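Local structure of 1-deoxy-D-xylulose 5-phosphate reductoisomerase (Moraxella catarrhalis, 4ZQG) at residues A205-A210 and L351-C356; I337-A342 and A366-K371. The protein catalyses the NAD(P)H-dependent rearrangement and reduction of 1-deoxy-D-xylulose 5-phosphate to 2-C-methyl-D-erythritol 4-phosphate, a step of the MEP pathway of isoprenoid synthesis. One frame throughout, in Å; residues are numbered along the deposited sequence.

How the interactions relate
From the N terminus, the chain first lays down the seven-stranded parallel sheet of the nucleotide-binding domain. It then reaches 205-210, at the start of short helix 207-211. Residues 337-342 follow, in the long helix 333-351. The segment 351-356 comes where that helix ends. Only here does interaction 1 close, with 140 residues between its two segments. Interaction 2 closes later, when the end of helix 359-368 returns to 337-342. The two contacts therefore cross rather than nest. Their centres lie 21 Å apart and they do not touch. Helix 333-351 joins them: interaction 2 packs it within the C-terminal helical domain, and interaction 1 sets its end against the central domain.

Interaction 1 (A205-A210 and L351-C356); sequences ASVKEA and LAEKIC
Val207 and Leu351 bring the two segments together, with their CA atoms 6.0 Å apart, where the start of helix 207-211 meets the end of helix 333-351. Val207 is the central side chain. Val207 CG1, anti to the backbone N (chi1 174°), meets the CD2 methyl of Leu351 at 3.8 Å. The other branch, Val207 CG2, lies 4.0 Å from Leu351 CA and also faces the CG methylene of Glu353 at 4.1 Å. Val207 thus gives one methyl to each of its two partner side chains, and both cross it at about a right angle. Glu353 meets it through the aliphatic part of its chain. This residue follows the helix with positive phi (72°), in a Schellman motif that turns the chain away from the last turn.

The helix start in the other segment has a side-chain cap. Ser206 is the N-cap, and Ser206 OG accepts from Glu209 N at 3.1 Å with an N-H...O angle of 162°. The same OG donates to Glu209 OE1, which it approaches from above the carboxylate plane. Val207 also touches Phe350, and Leu351 rests on Ile224 of helix 220-228. The contact is small, burying 127 Å² near the surface by methyl and methylene packing. It therefore rests on the two methyls of Val207, while Ser206 and Glu209 bond to each other within their own segment.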
loop_
_atom_site.group_PDB
_atom_site.type_symbol
_atom_site.label_atom_id
_atom_site.label_comp_id
_atom_site.label_asym_id
_atom_site.label_seq_id
_atom_site.Cartn_x
_atom_site.Cartn_y
_atom_site.Cartn_z
ATOM N N ALA A 205 13.730 34.678 1.526
ATOM C CA ALA A 205 14.220 33.606 0.679
ATOM C C ALA A 205 14.692 34.118 -0.685
ATOM O O ALA A 205 13.996 34.871 -1.351
ATOM C CB ALA A 205 13.132 32.552 0.493
ATOM N N SER A 206 15.881 33.698 -1.091
ATOM C CA SER A 206 16.302 33.853 -2.451
ATOM C C SER A 206 15.574 32.841 -3.328
ATOM O O SER A 206 15.117 31.809 -2.865
ATOM C CB SER A 206 17.823 33.662 -2.568
ATOM O OG SER A 206 18.240 32.331 -2.260
ATOM N N VAL A 207 15.471 33.155 -4.607
ATOM C CA VAL A 207 14.948 32.219 -5.598
ATOM C C VAL A 207 15.733 30.889 -5.598
ATOM O O VAL A 207 15.134 29.820 -5.720
ATOM C CB VAL A 207 14.985 32.863 -7.015
ATOM C CG1 VAL A 207 14.583 31.877 -8.099
ATOM C CG2 VAL A 207 14.087 34.089 -7.074
ATOM N N LYS A 208 17.068 30.984 -5.499
ATOM C CA LYS A 208 17.985 29.832 -5.362
ATOM C C LYS A 208 17.543 28.902 -4.192
ATOM O O LYS A 208 17.456 27.694 -4.392
ATOM C CB LYS A 208 19.447 30.323 -5.168
ATOM C CG LYS A 208 20.562 29.422 -5.703
ATOM C CD LYS A 208 20.750 28.127 -4.908
ATOM N N GLU A 209 17.259 29.465 -3.000
ATOM C CA GLU A 209 16.735 28.695 -1.848
ATOM C C GLU A 209 15.413 27.988 -2.173
ATOM O O GLU A 209 15.302 26.767 -2.056
ATOM C CB GLU A 209 16.530 29.584 -0.607
ATOM C CG GLU A 209 17.762 29.732 0.269
ATOM C CD GLU A 209 17.766 31.011 1.090
ATOM O OE1 GLU A 209 18.554 31.938 0.754
ATOM O OE2 GLU A 209 16.981 31.081 2.069
ATOM N N ALA A 210 14.425 28.776 -2.579
ATOM C CA ALA A 210 13.087 28.277 -2.843
ATOM C C ALA A 210 13.030 27.268 -3.993
ATOM O O ALA A 210 12.234 26.322 -3.936
ATOM C CB ALA A 210 12.144 29.442 -3.130
ATOM N N LEU A 351 10.040 34.474 -9.032
ATOM C CA LEU A 351 11.216 34.134 -9.847
ATOM C C LEU A 351 11.840 35.335 -10.625
ATOM O O LEU A 351 13.059 35.390 -10.846
ATOM C CB LEU A 351 10.830 33.056 -10.858
ATOM C CG LEU A 351 10.295 31.726 -10.338
ATOM C CD1 LEU A 351 9.383 31.138 -11.406
ATOM C CD2 LEU A 351 11.437 30.774 -10.000
ATOM N N ALA A 352 10.994 36.277 -11.039
ATOM C CA ALA A 352 11.448 37.547 -11.595
ATOM C C ALA A 352 11.951 38.502 -10.499
ATOM O O ALA A 352 12.441 39.570 -10.808
ATOM C CB ALA A 352 10.327 38.192 -12.394
ATOM N N GLU A 353 11.821 38.127 -9.226
ATOM C CA GLU A 353 12.402 38.882 -8.104
ATOM C C GLU A 353 11.681 40.184 -7.833
ATOM O O GLU A 353 12.271 41.123 -7.329
ATOM C CB GLU A 353 13.919 39.112 -8.294
ATOM C CG GLU A 353 14.684 37.826 -8.636
ATOM C CD GLU A 353 16.202 37.952 -8.547
ATOM O OE1 GLU A 353 16.885 37.512 -9.495
ATOM O OE2 GLU A 353 16.721 38.477 -7.538
ATOM N N LYS A 354 10.384 40.204 -8.124
ATOM C CA LYS A 354 9.510 41.368 -7.886
ATOM C C LYS A 354 8.784 41.313 -6.534
ATOM O O LYS A 354 8.495 42.352 -5.940
ATOM C CB LYS A 354 8.479 41.513 -9.028
ATOM C CG LYS A 354 9.044 42.083 -10.343
ATOM C CD LYS A 354 8.073 41.913 -11.509
ATOM C CE LYS A 354 8.667 42.353 -12.823
ATOM N NZ LYS A 354 8.750 43.840 -12.902
ATOM N N ILE A 355 8.461 40.107 -6.061
ATOM C CA ILE A 355 7.873 39.963 -4.725
ATOM C C ILE A 355 8.656 39.010 -3.838
ATOM O O ILE A 355 9.486 38.225 -4.309
ATOM C CB ILE A 355 6.382 39.531 -4.753
ATOM C CG1 ILE A 355 6.207 38.160 -5.413
ATOM C CG2 ILE A 355 5.539 40.569 -5.484
ATOM C CD1 ILE A 355 4.880 37.492 -5.092
ATOM N N CYS A 356 8.391 39.124 -2.541
ATOM C CA CYS A 356 8.838 38.141 -1.559
ATOM C C CYS A 356 8.147 36.780 -1.686
ATOM O O CYS A 356 7.051 36.678 -2.212
ATOM C CB CYS A 356 8.567 38.686 -0.166
ATOM S SG CYS A 356 9.614 40.083 0.157
#

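Interaction 2 (I337-A342 and A366-K371); sequences IALNTA and ACLDDK
Leu368 reaches across to helix 333-351 with both of its methyl groups, and they take different partners. Leu368 CD2 comes against Ala338 CB at 4.2 Å. Leu368 CD1 meets Leu339 CD1 at 4.1 Å, a methyl-to-methyl contact between two leucines whose side chains cross obliquely. The CB bond of Leu368 does not aim straight at the other helix. With CG anti to the carbonyl carbon (chi1 -78°), its branched end comes over to helix 333-351. The CA atoms of Ala338 and Leu368 are 6.0 Å apart, and the small alanine side chain allows this close approach.

One turn further along the same helix, Ala342 points its CB at Cys367. Ala342 CB lies 3.8 Å from both Cys367 CB and Cys367 SG, so the thiol sulfur and its methylene share one methyl. Leu339 continues into a wider apolar cluster with Met230, Leu234 and Ile237 of helix 230-243. Leu368 does the same with Leu324 and Ala328 of helix 320-331. Beyond the end of helix 359-368, Asp370 caps the start of helix 371-374 and makes a salt bridge to Lys405 of helix 387-409.

The packing belongs to the helical C-terminal domain of the reductoisomerase. All five touching residues are buried, and their carbon and sulfur surfaces join helices 333-351 and 359-368 by van der Waals contact alone.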
loop_
_atom_site.group_PDB
_atom_site.type_symbol
_atom_site.label_atom_id
_atom_site.label_comp_id
_atom_site.label_asym_id
_atom_site.label_seq_id
_atom_site.Cartn_x
_atom_site.Cartn_y
_atom_site.Cartn_z
ATOM N N ILE A 337 -9.687 28.446 -10.115
ATOM C CA ILE A 337 -9.090 29.243 -11.161
ATOM C C ILE A 337 -8.502 30.506 -10.566
ATOM O O ILE A 337 -7.326 30.786 -10.713
ATOM C CB ILE A 337 -10.124 29.546 -12.237
ATOM C CG1 ILE A 337 -10.425 28.251 -12.966
ATOM C CG2 ILE A 337 -9.623 30.641 -13.185
ATOM C CD1 ILE A 337 -11.649 28.317 -13.830
ATOM N N ALA A 338 -9.311 31.262 -9.855
ATOM C CA ALA A 338 -8.770 32.392 -9.133
ATOM C C ALA A 338 -7.518 31.915 -8.436
ATOM O O ALA A 338 -6.503 32.548 -8.544
ATOM C CB ALA A 338 -9.775 32.936 -8.125
ATOM N N LEU A 339 -7.589 30.775 -7.755
ATOM C CA LEU A 339 -6.461 30.282 -6.960
ATOM C C LEU A 339 -5.225 29.991 -7.799
ATOM O O LEU A 339 -4.145 30.482 -7.504
ATOM C CB LEU A 339 -6.810 28.993 -6.213
ATOM C CG LEU A 339 -5.675 28.378 -5.370
ATOM C CD1 LEU A 339 -5.743 28.845 -3.923
ATOM C CD2 LEU A 339 -5.698 26.862 -5.446
ATOM N N ASN A 340 -5.405 29.150 -8.800
ATOM C CA ASN A 340 -4.303 28.671 -9.591
ATOM C C ASN A 340 -3.607 29.768 -10.406
ATOM O O ASN A 340 -2.376 29.904 -10.356
ATOM C CB ASN A 340 -4.759 27.612 -10.561
ATOM C CG ASN A 340 -3.628 27.163 -11.434
ATOM O OD1 ASN A 340 -2.560 26.798 -10.918
ATOM N ND2 ASN A 340 -3.802 27.274 -12.752
ATOM N N THR A 341 -4.421 30.547 -11.121
ATOM C CA THR A 341 -3.941 31.702 -11.862
ATOM C C THR A 341 -3.346 32.780 -10.971
ATOM O O THR A 341 -2.253 33.243 -11.241
ATOM C CB THR A 341 -5.034 32.322 -12.734
ATOM O OG1 THR A 341 -5.542 31.320 -13.619
ATOM C CG2 THR A 341 -4.475 33.441 -13.539
ATOM N N ALA A 342 -4.014 33.208 -9.920
ATOM C CA ALA A 342 -3.375 34.209 -9.086
ATOM C C ALA A 342 -1.982 33.668 -8.772
ATOM O O ALA A 342 -1.002 34.351 -8.989
ATOM C CB ALA A 342 -4.164 34.484 -7.821
ATOM N N ALA A 366 -6.035 37.832 -1.604
ATOM C CA ALA A 366 -6.606 39.087 -2.054
ATOM C C ALA A 366 -7.418 38.818 -3.295
ATOM O O ALA A 366 -8.516 39.343 -3.453
ATOM C CB ALA A 366 -5.530 40.128 -2.313
ATOM N N CYS A 367 -6.895 37.952 -4.145
ATOM C CA CYS A 367 -7.643 37.496 -5.310
ATOM C C CYS A 367 -8.886 36.605 -5.011
ATOM O O CYS A 367 -9.917 36.731 -5.683
ATOM C CB CYS A 367 -6.705 36.774 -6.267
ATOM S SG CYS A 367 -5.652 37.924 -7.168
ATOM N N LEU A 368 -8.805 35.706 -4.034
ATOM C CA LEU A 368 -9.953 34.879 -3.750
ATOM C C LEU A 368 -11.071 35.764 -3.212
ATOM O O LEU A 368 -12.225 35.597 -3.621
ATOM C CB LEU A 368 -9.622 33.750 -2.777
ATOM C CG LEU A 368 -8.888 32.571 -3.400
ATOM C CD1 LEU A 368 -8.079 31.835 -2.359
ATOM C CD2 LEU A 368 -9.847 31.634 -4.108
ATOM N N ASP A 369 -10.702 36.717 -2.345
ATOM C CA ASP A 369 -11.659 37.596 -1.682
ATOM C C ASP A 369 -12.032 38.858 -2.454
ATOM O O ASP A 369 -12.804 39.665 -1.967
ATOM C CB ASP A 369 -11.156 37.972 -0.284
ATOM C CG ASP A 369 -11.127 36.780 0.672
ATOM O OD1 ASP A 369 -10.525 36.922 1.756
ATOM O OD2 ASP A 369 -11.690 35.701 0.342
ATOM N N ASP A 370 -11.506 39.020 -3.664
ATOM C CA ASP A 370 -11.842 40.166 -4.510
ATOM C C ASP A 370 -13.238 40.095 -5.131
ATOM O O ASP A 370 -13.579 39.103 -5.781
ATOM C CB ASP A 370 -10.831 40.258 -5.640
ATOM C CG ASP A 370 -11.067 41.440 -6.530
ATOM O OD1 ASP A 370 -10.151 42.287 -6.614
ATOM O OD2 ASP A 370 -12.157 41.520 -7.141
ATOM N N LYS A 371 -14.009 41.181 -4.995
ATOM C CA LYS A 371 -15.413 41.175 -5.417
ATOM C C LYS A 371 -15.571 40.970 -6.925
ATOM O O LYS A 371 -16.512 40.311 -7.374
ATOM C CB LYS A 371 -16.137 42.440 -4.957
ATOM C CG LYS A 371 -16.296 42.529 -3.443
#